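Local coordinates for TRAP dicarboxylate transporter-DctP subunit (Desulfovibrio desulfuricans subsp. desulfuricans, PDB 4NHB), which binds sn-glycerol-3-phosphate as the periplasmic solute-binding subunit of a TRAP transporter, probably delivering it to the membrane components for uptake, at residues Phe150-Pro158 with Met221-Ser229; Pro176-Gly186 with His301-Leu312. All coordinates share one frame; numbering follows the deposited sequence.

Interaction 1 of 2, residues Phe150-Pro158 with Met221-Ser229; sequences FRHFYSKKP and MYEITPEIS. With G3P (sn-glycerol-3-phosphate), chain P.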
loop_
_atom_site.group_PDB
_atom_site.type_symbol
_atom_site.label_atom_id
_atom_site.label_comp_id
_atom_site.label_asym_id
_atom_site.label_seq_id
_atom_site.Cartn_x
_atom_site.Cartn_y
_atom_site.Cartn_z
ATOM N N PHE A 150 -4.476 4.529 -6.493
ATOM C CA PHE A 150 -5.377 3.581 -7.071
ATOM C C PHE A 150 -4.692 2.659 -8.082
ATOM O O PHE A 150 -3.818 3.088 -8.821
ATOM C CB PHE A 150 -6.552 4.314 -7.740
ATOM C CG PHE A 150 -7.579 4.835 -6.739
ATOM C CD1 PHE A 150 -8.550 3.986 -6.197
ATOM C CD2 PHE A 150 -7.541 6.158 -6.331
ATOM C CE1 PHE A 150 -9.495 4.466 -5.267
ATOM C CE2 PHE A 150 -8.480 6.650 -5.395
ATOM C CZ PHE A 150 -9.448 5.809 -4.872
ATOM N N ARG A 151 -5.113 1.390 -8.093
ATOM C CA ARG A 151 -4.487 0.396 -8.993
ATOM C C ARG A 151 -5.169 0.423 -10.355
ATOM O O ARG A 151 -6.398 0.442 -10.430
ATOM C CB ARG A 151 -4.565 -1.022 -8.408
ATOM C CG ARG A 151 -4.022 -1.137 -6.949
ATOM C CD ARG A 151 -3.870 -2.590 -6.483
ATOM N NE ARG A 151 -2.745 -3.266 -7.122
ATOM C CZ ARG A 151 -1.615 -3.625 -6.517
ATOM N NH1 ARG A 151 -0.651 -4.192 -7.212
ATOM N NH2 ARG A 151 -1.427 -3.426 -5.224
ATOM N N HIS A 152 -4.355 0.419 -11.407
ATOM C CA HIS A 152 -4.800 0.399 -12.798
ATOM C C HIS A 152 -4.113 -0.759 -13.516
ATOM O O HIS A 152 -2.967 -1.110 -13.175
ATOM C CB HIS A 152 -4.429 1.719 -13.475
ATOM C CG HIS A 152 -4.976 2.910 -12.761
ATOM N ND1 HIS A 152 -6.317 3.038 -12.486
ATOM C CD2 HIS A 152 -4.373 3.998 -12.221
ATOM C CE1 HIS A 152 -6.526 4.173 -11.843
ATOM N NE2 HIS A 152 -5.359 4.771 -11.655
ATOM N N PHE A 153 -4.796 -1.340 -14.497
ATOM C CA PHE A 153 -4.227 -2.471 -15.237
ATOM C C PHE A 153 -3.123 -2.030 -16.179
ATOM O O PHE A 153 -3.182 -0.948 -16.751
ATOM C CB PHE A 153 -5.316 -3.229 -16.010
ATOM C CG PHE A 153 -6.249 -3.954 -15.124
ATOM C CD1 PHE A 153 -5.882 -5.149 -14.566
ATOM C CD2 PHE A 153 -7.486 -3.411 -14.804
ATOM C CE1 PHE A 153 -6.728 -5.825 -13.711
ATOM C CE2 PHE A 153 -8.329 -4.062 -13.951
ATOM C CZ PHE A 153 -7.954 -5.284 -13.408
ATOM N N TYR A 154 -2.095 -2.867 -16.294
ATOM C CA TYR A 154 -1.091 -2.734 -17.329
ATOM C C TYR A 154 -0.988 -4.100 -18.056
ATOM O O TYR A 154 -1.069 -5.144 -17.408
ATOM C CB TYR A 154 0.279 -2.323 -16.750
ATOM C CG TYR A 154 0.831 -3.253 -15.681
ATOM C CD1 TYR A 154 1.615 -4.340 -16.029
ATOM C CD2 TYR A 154 0.573 -3.043 -14.310
ATOM C CE1 TYR A 154 2.106 -5.178 -15.098
ATOM C CE2 TYR A 154 1.073 -3.878 -13.374
ATOM C CZ TYR A 154 1.843 -4.963 -13.761
ATOM O OH TYR A 154 2.387 -5.840 -12.854
ATOM N N SER A 155 -0.825 -4.082 -19.383
ATOM C CA SER A 155 -0.756 -5.320 -20.166
ATOM C C SER A 155 -0.158 -5.113 -21.557
ATOM O O SER A 155 -0.056 -3.991 -22.051
ATOM C CB SER A 155 -2.146 -5.904 -20.339
ATOM O OG SER A 155 -3.021 -4.897 -20.783
ATOM N N LYS A 156 0.189 -6.215 -22.207
ATOM C CA LYS A 156 0.730 -6.137 -23.568
ATOM C C LYS A 156 -0.335 -5.720 -24.581
ATOM O O LYS A 156 -0.047 -4.966 -25.497
ATOM C CB LYS A 156 1.416 -7.452 -23.951
ATOM C CG LYS A 156 2.633 -7.701 -23.081
ATOM C CD LYS A 156 3.464 -8.888 -23.498
ATOM C CE LYS A 156 4.723 -8.964 -22.642
ATOM N NZ LYS A 156 5.452 -10.257 -22.793
ATOM N N LYS A 157 -1.562 -6.187 -24.383
ATOM C CA LYS A 157 -2.683 -5.811 -25.248
ATOM C C LYS A 157 -3.848 -5.357 -24.372
ATOM O O LYS A 157 -4.077 -5.954 -23.323
ATOM C CB LYS A 157 -3.110 -7.000 -26.098
ATOM C CG LYS A 157 -1.921 -7.740 -26.698
ATOM C CD LYS A 157 -2.244 -8.433 -28.005
ATOM C CE LYS A 157 -2.596 -9.898 -27.803
ATOM N NZ LYS A 157 -2.748 -10.571 -29.124
ATOM N N PRO A 158 -4.595 -4.325 -24.813
ATOM C CA PRO A 158 -5.640 -3.608 -24.060
ATOM C C PRO A 158 -6.596 -4.495 -23.299
ATOM O O PRO A 158 -7.055 -5.460 -23.903
ATOM C CB PRO A 158 -6.402 -2.878 -25.152
ATOM C CG PRO A 158 -5.431 -2.679 -26.219
ATOM C CD PRO A 158 -4.529 -3.861 -26.202
ATOM N N MET A 221 7.044 0.205 -16.608
ATOM C CA MET A 221 6.300 -0.963 -17.060
ATOM C C MET A 221 5.757 -0.763 -18.474
ATOM O O MET A 221 5.626 -1.730 -19.242
ATOM C CB MET A 221 5.159 -1.248 -16.104
ATOM C CG MET A 221 5.592 -1.607 -14.636
ATOM S SD MET A 221 4.161 -2.315 -13.776
ATOM C CE MET A 221 4.668 -2.405 -12.025
ATOM N N TYR A 222 5.465 0.491 -18.811
ATOM C CA TYR A 222 4.802 0.838 -20.085
ATOM C C TYR A 222 5.699 0.584 -21.299
ATOM O O TYR A 222 5.202 0.476 -22.403
ATOM C CB TYR A 222 4.306 2.292 -20.072
ATOM C CG TYR A 222 5.370 3.288 -19.699
ATOM C CD1 TYR A 222 6.258 3.761 -20.659
ATOM C CD2 TYR A 222 5.496 3.757 -18.393
ATOM C CE1 TYR A 222 7.235 4.652 -20.343
ATOM C CE2 TYR A 222 6.477 4.658 -18.067
ATOM C CZ TYR A 222 7.352 5.104 -19.056
ATOM O OH TYR A 222 8.355 6.006 -18.771
ATOM N N GLU A 223 7.001 0.426 -21.067
ATOM C CA GLU A 223 7.950 0.010 -22.097
ATOM C C GLU A 223 7.767 -1.445 -22.555
ATOM O O GLU A 223 8.246 -1.828 -23.616
ATOM C CB GLU A 223 9.387 0.168 -21.582
ATOM C CG GLU A 223 9.891 1.613 -21.602
ATOM C CD GLU A 223 11.287 1.767 -21.039
ATOM O OE1 GLU A 223 11.873 0.775 -20.541
ATOM O OE2 GLU A 223 11.796 2.906 -21.081
ATOM N N ILE A 224 7.125 -2.256 -21.724
ATOM C CA ILE A 224 6.937 -3.682 -21.993
ATOM C C ILE A 224 5.449 -4.002 -22.118
ATOM O O ILE A 224 5.031 -4.775 -22.975
ATOM C CB ILE A 224 7.609 -4.528 -20.868
ATOM C CG1 ILE A 224 9.118 -4.331 -20.931
ATOM C CG2 ILE A 224 7.284 -5.990 -20.997
ATOM C CD1 ILE A 224 9.851 -4.805 -19.706
ATOM N N THR A 225 4.651 -3.395 -21.248
ATOM C CA THR A 225 3.205 -3.567 -21.232
ATOM C C THR A 225 2.588 -2.192 -21.412
ATOM O O THR A 225 2.275 -1.513 -20.441
ATOM C CB THR A 225 2.731 -4.128 -19.885
ATOM O OG1 THR A 225 3.277 -3.342 -18.798
ATOM C CG2 THR A 225 3.193 -5.557 -19.726
ATOM N N PRO A 226 2.442 -1.755 -22.656
ATOM C CA PRO A 226 2.181 -0.331 -22.877
ATOM C C PRO A 226 0.730 0.076 -22.647
ATOM O O PRO A 226 0.448 1.269 -22.600
ATOM C CB PRO A 226 2.570 -0.126 -24.363
ATOM C CG PRO A 226 3.186 -1.393 -24.794
ATOM C CD PRO A 226 2.716 -2.474 -23.908
ATOM N N GLU A 227 -0.170 -0.888 -22.521
ATOM C CA GLU A 227 -1.588 -0.570 -22.469
ATOM C C GLU A 227 -2.069 -0.529 -21.016
ATOM O O GLU A 227 -2.110 -1.531 -20.329
ATOM C CB GLU A 227 -2.404 -1.590 -23.257
ATOM C CG GLU A 227 -1.748 -2.074 -24.587
ATOM C CD GLU A 227 -1.822 -1.072 -25.727
ATOM O OE1 GLU A 227 -2.586 -0.091 -25.637
ATOM O OE2 GLU A 227 -1.111 -1.282 -26.735
ATOM N N ILE A 228 -2.407 0.652 -20.556
ATOM C CA ILE A 228 -2.943 0.782 -19.213
ATOM C C ILE A 228 -4.448 0.993 -19.282
ATOM O O ILE A 228 -4.934 1.809 -20.095
ATOM C CB ILE A 228 -2.314 1.955 -18.470
ATOM C CG1 ILE A 228 -0.909 1.585 -17.970
ATOM C CG2 ILE A 228 -3.183 2.298 -17.248
ATOM C CD1 ILE A 228 0.133 1.387 -19.050
ATOM N N SER A 229 -5.200 0.265 -18.470
ATOM C CA SER A 229 -6.641 0.530 -18.368
ATOM C C SER A 229 -6.969 1.032 -16.960
ATOM O O SER A 229 -6.634 0.403 -15.968
ATOM C CB SER A 229 -7.489 -0.694 -18.732
ATOM O OG SER A 229 -7.481 -0.956 -20.142
HETATM O O1 G3P P . -0.496 -3.019 0.299
HETATM C C1 G3P P . -0.277 -4.160 -0.477
HETATM C C2 G3P P . 0.460 -3.783 -1.769
HETATM O O2 G3P P . 1.680 -3.174 -1.440
HETATM C C3 G3P P . 0.714 -5.051 -2.600
HETATM O O1P G3P P . 0.814 -4.700 -3.943
HETATM O O4P G3P P . 2.856 -3.378 -3.838
HETATM O O2P G3P P . 3.026 -5.877 -4.287
HETATM O O3P G3P P . 2.178 -4.351 -6.068
HETATM P P G3P P . 2.314 -4.576 -4.565
HETATM O O HOH W 1 -4.130 -2.938 -19.382
HETATM O O HOH W 2 -6.250 -3.894 -20.180
#

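Interaction 2 of 2, residues Pro176-Gly186 with His301-Leu312; sequences PLYTNFAKECG and HLVNAGKRSWKL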
loop_
_atom_site.group_PDB
_atom_site.type_symbol
_atom_site.label_atom_id
_atom_site.label_comp_id
_atom_site.label_asym_id
_atom_site.label_seq_id
_atom_site.Cartn_x
_atom_site.Cartn_y
_atom_site.Cartn_z
ATOM N N PRO A 176 -3.727 -12.562 0.393
ATOM C CA PRO A 176 -5.018 -13.175 0.072
ATOM C C PRO A 176 -6.058 -12.263 -0.617
ATOM O O PRO A 176 -6.720 -12.620 -1.625
ATOM C CB PRO A 176 -5.492 -13.660 1.447
ATOM C CG PRO A 176 -4.219 -14.092 2.100
ATOM C CD PRO A 176 -3.221 -13.013 1.699
ATOM N N LEU A 177 -6.208 -11.051 -0.118
ATOM C CA LEU A 177 -7.210 -10.180 -0.694
ATOM C C LEU A 177 -7.019 -9.971 -2.228
ATOM O O LEU A 177 -7.999 -9.821 -2.963
ATOM C CB LEU A 177 -7.263 -8.866 0.105
ATOM C CG LEU A 177 -6.385 -7.718 -0.340
ATOM C CD1 LEU A 177 -7.134 -6.951 -1.383
ATOM C CD2 LEU A 177 -6.054 -6.795 0.842
ATOM N N TYR A 178 -5.767 -9.993 -2.706
ATOM C CA TYR A 178 -5.460 -9.865 -4.150
ATOM C C TYR A 178 -5.680 -11.159 -5.009
ATOM O O TYR A 178 -6.168 -11.097 -6.126
ATOM C CB TYR A 178 -4.006 -9.392 -4.326
ATOM C CG TYR A 178 -3.831 -7.913 -4.001
ATOM C CD1 TYR A 178 -4.103 -6.960 -4.937
ATOM C CD2 TYR A 178 -3.443 -7.493 -2.734
ATOM C CE1 TYR A 178 -3.941 -5.595 -4.646
ATOM C CE2 TYR A 178 -3.315 -6.134 -2.433
ATOM C CZ TYR A 178 -3.547 -5.209 -3.409
ATOM O OH TYR A 178 -3.441 -3.865 -3.142
ATOM N N THR A 179 -5.280 -12.302 -4.479
ATOM C CA THR A 179 -5.472 -13.572 -5.184
ATOM C C THR A 179 -6.971 -13.862 -5.248
ATOM O O THR A 179 -7.478 -14.297 -6.277
ATOM C CB THR A 179 -4.708 -14.734 -4.506
ATOM O OG1 THR A 179 -5.098 -14.839 -3.134
ATOM C CG2 THR A 179 -3.170 -14.515 -4.581
ATOM N N ASN A 180 -7.682 -13.567 -4.166
ATOM C CA ASN A 180 -9.140 -13.719 -4.174
ATOM C C ASN A 180 -9.814 -12.789 -5.178
ATOM O O ASN A 180 -10.707 -13.167 -5.926
ATOM C CB ASN A 180 -9.717 -13.454 -2.794
ATOM C CG ASN A 180 -11.192 -13.764 -2.752
ATOM O OD1 ASN A 180 -11.592 -14.915 -2.941
ATOM N ND2 ASN A 180 -12.010 -12.740 -2.588
ATOM N N PHE A 181 -9.378 -11.544 -5.202
ATOM C CA PHE A 181 -9.988 -10.611 -6.067
ATOM C C PHE A 181 -9.725 -10.976 -7.539
ATOM O O PHE A 181 -10.609 -10.832 -8.397
ATOM C CB PHE A 181 -9.499 -9.200 -5.727
ATOM C CG PHE A 181 -10.034 -8.170 -6.626
ATOM C CD1 PHE A 181 -11.352 -7.797 -6.552
ATOM C CD2 PHE A 181 -9.233 -7.596 -7.598
ATOM C CE1 PHE A 181 -11.858 -6.858 -7.415
ATOM C CE2 PHE A 181 -9.742 -6.647 -8.437
ATOM C CZ PHE A 181 -11.046 -6.282 -8.355
ATOM N N ALA A 182 -8.515 -11.443 -7.840
ATOM C CA ALA A 182 -8.195 -11.827 -9.209
ATOM C C ALA A 182 -9.150 -12.913 -9.682
ATOM O O ALA A 182 -9.688 -12.868 -10.784
ATOM C CB ALA A 182 -6.752 -12.302 -9.302
ATOM N N LYS A 183 -9.393 -13.880 -8.827
ATOM C CA LYS A 183 -10.343 -14.939 -9.161
ATOM C C LYS A 183 -11.686 -14.361 -9.548
ATOM O O LYS A 183 -12.208 -14.656 -10.638
ATOM C CB LYS A 183 -10.522 -15.886 -7.985
ATOM C CG LYS A 183 -9.208 -16.238 -7.339
ATOM C CD LYS A 183 -9.069 -17.683 -7.016
ATOM C CE LYS A 183 -7.925 -17.882 -6.084
ATOM N NZ LYS A 183 -7.857 -19.258 -5.511
ATOM N N GLU A 184 -12.231 -13.508 -8.679
ATOM C CA GLU A 184 -13.569 -12.988 -8.895
ATOM C C GLU A 184 -13.602 -12.245 -10.223
ATOM O O GLU A 184 -14.664 -12.081 -10.814
ATOM C CB GLU A 184 -13.987 -12.044 -7.766
ATOM C CG GLU A 184 -14.283 -12.702 -6.438
ATOM C CD GLU A 184 -15.501 -13.603 -6.482
ATOM O OE1 GLU A 184 -16.178 -13.649 -7.545
ATOM O OE2 GLU A 184 -15.746 -14.283 -5.474
ATOM N N CYS A 185 -12.447 -11.788 -10.696
ATOM C CA CYS A 185 -12.378 -11.019 -11.939
ATOM C C CYS A 185 -12.223 -11.935 -13.174
ATOM O O CYS A 185 -12.177 -11.474 -14.336
ATOM C CB CYS A 185 -11.199 -10.056 -11.893
ATOM S SG CYS A 185 -11.475 -8.613 -10.903
ATOM N N GLY A 186 -12.123 -13.223 -12.907
ATOM C CA GLY A 186 -11.830 -14.198 -13.950
ATOM C C GLY A 186 -10.381 -14.131 -14.411
ATOM O O GLY A 186 -10.065 -14.568 -15.510
ATOM N N HIS A 301 -18.309 -5.643 -14.561
ATOM C CA HIS A 301 -17.722 -6.926 -14.228
ATOM C C HIS A 301 -16.738 -6.789 -13.054
ATOM O O HIS A 301 -16.665 -7.655 -12.183
ATOM C CB HIS A 301 -17.010 -7.452 -15.476
ATOM C CG HIS A 301 -16.224 -8.699 -15.240
ATOM N ND1 HIS A 301 -16.820 -9.897 -14.920
ATOM C CD2 HIS A 301 -14.891 -8.931 -15.259
ATOM C CE1 HIS A 301 -15.888 -10.819 -14.758
ATOM N NE2 HIS A 301 -14.708 -10.258 -14.954
ATOM N N LEU A 302 -15.993 -5.684 -13.046
ATOM C CA LEU A 302 -15.034 -5.392 -11.973
ATOM C C LEU A 302 -15.757 -4.958 -10.683
ATOM O O LEU A 302 -15.432 -5.413 -9.589
ATOM C CB LEU A 302 -14.069 -4.298 -12.420
ATOM C CG LEU A 302 -13.075 -4.717 -13.520
ATOM C CD1 LEU A 302 -12.521 -3.505 -14.244
ATOM C CD2 LEU A 302 -11.955 -5.539 -12.940
ATOM N N VAL A 303 -16.741 -4.084 -10.806
ATOM C CA VAL A 303 -17.479 -3.686 -9.614
ATOM C C VAL A 303 -18.054 -4.924 -8.929
ATOM O O VAL A 303 -17.822 -5.132 -7.727
ATOM C CB VAL A 303 -18.595 -2.686 -9.923
ATOM C CG1 VAL A 303 -19.210 -2.188 -8.634
ATOM C CG2 VAL A 303 -18.061 -1.520 -10.696
ATOM N N ASN A 304 -18.790 -5.756 -9.682
ATOM C CA ASN A 304 -19.401 -6.953 -9.091
ATOM C C ASN A 304 -18.362 -7.859 -8.474
ATOM O O ASN A 304 -18.523 -8.349 -7.358
ATOM C CB ASN A 304 -20.202 -7.726 -10.134
ATOM C CG ASN A 304 -21.253 -6.879 -10.773
ATOM O OD1 ASN A 304 -21.641 -5.840 -10.226
ATOM N ND2 ASN A 304 -21.725 -7.298 -11.935
ATOM N N ALA A 305 -17.274 -8.071 -9.215
ATOM C CA ALA A 305 -16.160 -8.840 -8.701
ATOM C C ALA A 305 -15.719 -8.273 -7.356
ATOM O O ALA A 305 -15.537 -9.011 -6.395
ATOM C CB ALA A 305 -15.008 -8.830 -9.703
ATOM N N GLY A 306 -15.560 -6.954 -7.310
ATOM C CA GLY A 306 -15.170 -6.253 -6.101
ATOM C C GLY A 306 -16.118 -6.446 -4.942
ATOM O O GLY A 306 -15.673 -6.709 -3.827
ATOM N N LYS A 307 -17.413 -6.275 -5.194
ATOM C CA LYS A 307 -18.436 -6.531 -4.181
ATOM C C LYS A 307 -18.429 -8.004 -3.703
ATOM O O LYS A 307 -18.432 -8.254 -2.501
ATOM C CB LYS A 307 -19.825 -6.143 -4.689
ATOM C CG LYS A 307 -20.075 -4.641 -4.961
ATOM C CD LYS A 307 -19.285 -3.733 -4.028
ATOM C CE LYS A 307 -19.984 -2.396 -3.727
ATOM N NZ LYS A 307 -20.623 -1.761 -4.900
ATOM N N ARG A 308 -18.361 -8.967 -4.628
ATOM C CA ARG A 308 -18.281 -10.385 -4.229
ATOM C C ARG A 308 -17.085 -10.649 -3.321
ATOM O O ARG A 308 -17.150 -11.432 -2.365
ATOM C CB ARG A 308 -18.168 -11.315 -5.449
ATOM C CG ARG A 308 -19.426 -11.491 -6.272
ATOM C CD ARG A 308 -19.299 -12.641 -7.269
ATOM N NE ARG A 308 -18.340 -12.377 -8.341
ATOM C CZ ARG A 308 -18.601 -11.705 -9.461
ATOM N NH1 ARG A 308 -19.807 -11.208 -9.685
ATOM N NH2 ARG A 308 -17.646 -11.529 -10.370
ATOM N N SER A 309 -15.967 -10.003 -3.640
ATOM C CA SER A 309 -14.734 -10.272 -2.917
ATOM C C SER A 309 -14.840 -9.893 -1.437
ATOM O O SER A 309 -14.032 -10.340 -0.639
ATOM C CB SER A 309 -13.524 -9.568 -3.581
ATOM O OG SER A 309 -13.669 -8.153 -3.672
ATOM N N TRP A 310 -15.833 -9.091 -1.062
ATOM C CA TRP A 310 -16.009 -8.772 0.351
ATOM C C TRP A 310 -16.356 -9.997 1.209
ATOM O O TRP A 310 -16.197 -9.952 2.430
ATOM C CB TRP A 310 -17.059 -7.675 0.551
ATOM C CG TRP A 310 -16.686 -6.350 -0.069
ATOM C CD1 TRP A 310 -15.603 -6.093 -0.874
ATOM C CD2 TRP A 310 -17.408 -5.121 0.038
ATOM N NE1 TRP A 310 -15.603 -4.767 -1.252
ATOM C CE2 TRP A 310 -16.697 -4.152 -0.695
ATOM C CE3 TRP A 310 -18.572 -4.741 0.705
ATOM C CZ2 TRP A 310 -17.133 -2.831 -0.797
ATOM C CZ3 TRP A 310 -18.997 -3.439 0.607
ATOM C CH2 TRP A 310 -18.282 -2.496 -0.141
ATOM N N LYS A 311 -16.821 -11.091 0.603
ATOM C CA LYS A 311 -17.066 -12.295 1.399
ATOM C C LYS A 311 -15.780 -12.661 2.123
ATOM O O LYS A 311 -15.795 -13.094 3.275
ATOM C CB LYS A 311 -17.538 -13.478 0.541
ATOM C CG LYS A 311 -17.614 -14.813 1.302
ATOM C CD LYS A 311 -17.882 -16.007 0.357
ATOM C CE LYS A 311 -17.546 -17.391 0.983
ATOM N NZ LYS A 311 -18.314 -17.691 2.242
ATOM N N LEU A 312 -14.646 -12.472 1.448
ATOM C CA LEU A 312 -13.381 -12.749 2.097
ATOM C C LEU A 312 -13.337 -12.071 3.470
ATOM O O LEU A 312 -12.869 -12.664 4.439
ATOM C CB LEU A 312 -12.186 -12.282 1.238
ATOM C CG LEU A 312 -10.858 -12.176 1.994
ATOM C CD1 LEU A 312 -10.479 -13.563 2.482
ATOM C CD2 LEU A 312 -9.730 -11.555 1.123
#

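Interaction 1 of 2, residues Phe150-Pro158 with Met221-Ser229
Met221 sets its sulfur squarely over one face of the Tyr154 ring, with SD 3.5 Å from the ring centroid and 12° off the ring normal, a Met-aromatic contact. Tyr154 CG stands between its backbone N and carbonyl carbon (chi1 56°), which lifts the ring off the strand toward the 3-10 segment 221-223; the extended Met221 chain reaches across to it. Thr225 OG1 comes obliquely to the same ring, 3.4 Å from Tyr154 CD1, and donates to Met221 O. That carbonyl also accepts from the backbone N of Ile224 and of Thr225, so three bonds hold the turn that carries the methionine. After this turn the chain enters strand 227-229, which runs antiparallel to strand 150-155 in the mixed sheet of a TRAP-type solute-binding protein. Phe153 and Ser229 form a hydrogen-bonded pair, Tyr154 and Ile228 a non-hydrogen-bonded one, and Ser155 and Glu227 the next hydrogen-bonded pair. Glu227 N donates to Ser155 O at 3.1 Å. Beside the Phe153-Ser229 pair, Ile228 CA approaches Phe153 O to 3.0 Å in a CA-H...O contact. On the face bearing Phe153, Ser155 and Glu227, Ser155 OG donates to Lys157 O from above the carbonyl plane, while a water gives one proton to Ser155 OG and the other to Glu227 O. Glu227 bends at chi2 (-76°) to lie beside the Pro158 ring, CG 3.7 Å from Pro158 CD; its OE1 accepts from His292. Further back on strand 150-155, Arg151 turns its guanidinium edge to the ligand: NH2 donates to G3P O1P at 2.9 Å and NH1 to G3P O3P at 3.1 Å. NE is in a salt bridge with Asp210, which would help orient that group, and Lys37, Arg171 and His238 are among the ligand's other hydrogen-bonding partners.

Interaction 2 of 2, residues Pro176-Gly186 with His301-Leu312
Glu184 and Arg308 meet at a slant, their carboxylate and guanidinium planes 51° apart. Arg308 NE forms a salt bridge with Glu184 OE1 at 2.6 Å: the oxygen lies almost in the guanidinium plane, but the nitrogen comes from above the carboxylate plane. The same arginine, bent at chi3, uses NH2 to donate to Glu184 O at 3.1 Å, so its side-on edge grips both the side chain and the backbone of one residue. One turn back, Ala305 CB packs 3.5 Å from Glu184 O. His301 brings its ring edge-on to the end of helix 176-184; NE2 donates to Cys185 O in a fairly straight bond, with the acceptor near the ring plane and the donor well above the carbonyl plane. Here the helix closes in a Schellman motif, Gly186 turning to positive phi, and Arg308 and His301 take up carbonyls at this C-terminal end. The axes of the segments 176-184 and 301-308 approach to 8.7 Å, with 134° between their N-to-C directions. Between them Phe181, its CG opposite the backbone N (chi1 177°), presents a ring edge to the second helix: CE1 lies 3.6 Å from Gly306 CA, and CD1 is near Ser309 OG. One face of that ring carries Cys185 SG, which also touches Leu302 CD2 and Ala305 CB, both at 3.7 Å. His233 meets the same phenyl ring with its plane nearly parallel. Toward the start of helix 176-184, Asn180 lays ND2 against the CB atoms of Ser309 and Leu312, beside the type I beta turn from Arg308 to Lys311. Beyond it, Leu312 drives its CD2 branch onto the backbone of Leu177, 3.4 Å from CA. Leu177 itself lies close to the ligand-binding residues Thr94 and Glu107, and Tyr178 OH is hydrogen-bonded to Glu107.

How the interactions relate
The two contacts share no helix or strand, and each is partly buried. Interaction 1 joins strands within the main mixed sheet through regular backbone bonds, with a sulfur-ring contact on one side and water on the other; interaction 2 packs helix against helix, its polar bonds made by side chains gathered at a helix end. They adjoin where the Phe153 ring touches Leu302, and His233 lies against both Phe153 and Phe181. Near the pocket, Arg151 binds the phosphate directly and has a weak bond to Tyr178, while the Leu177 side chain stays about 6 Å from the ligand. Their segments alternate along the chain, 150-158 and 176-186 preceding 221-229 and 301-312.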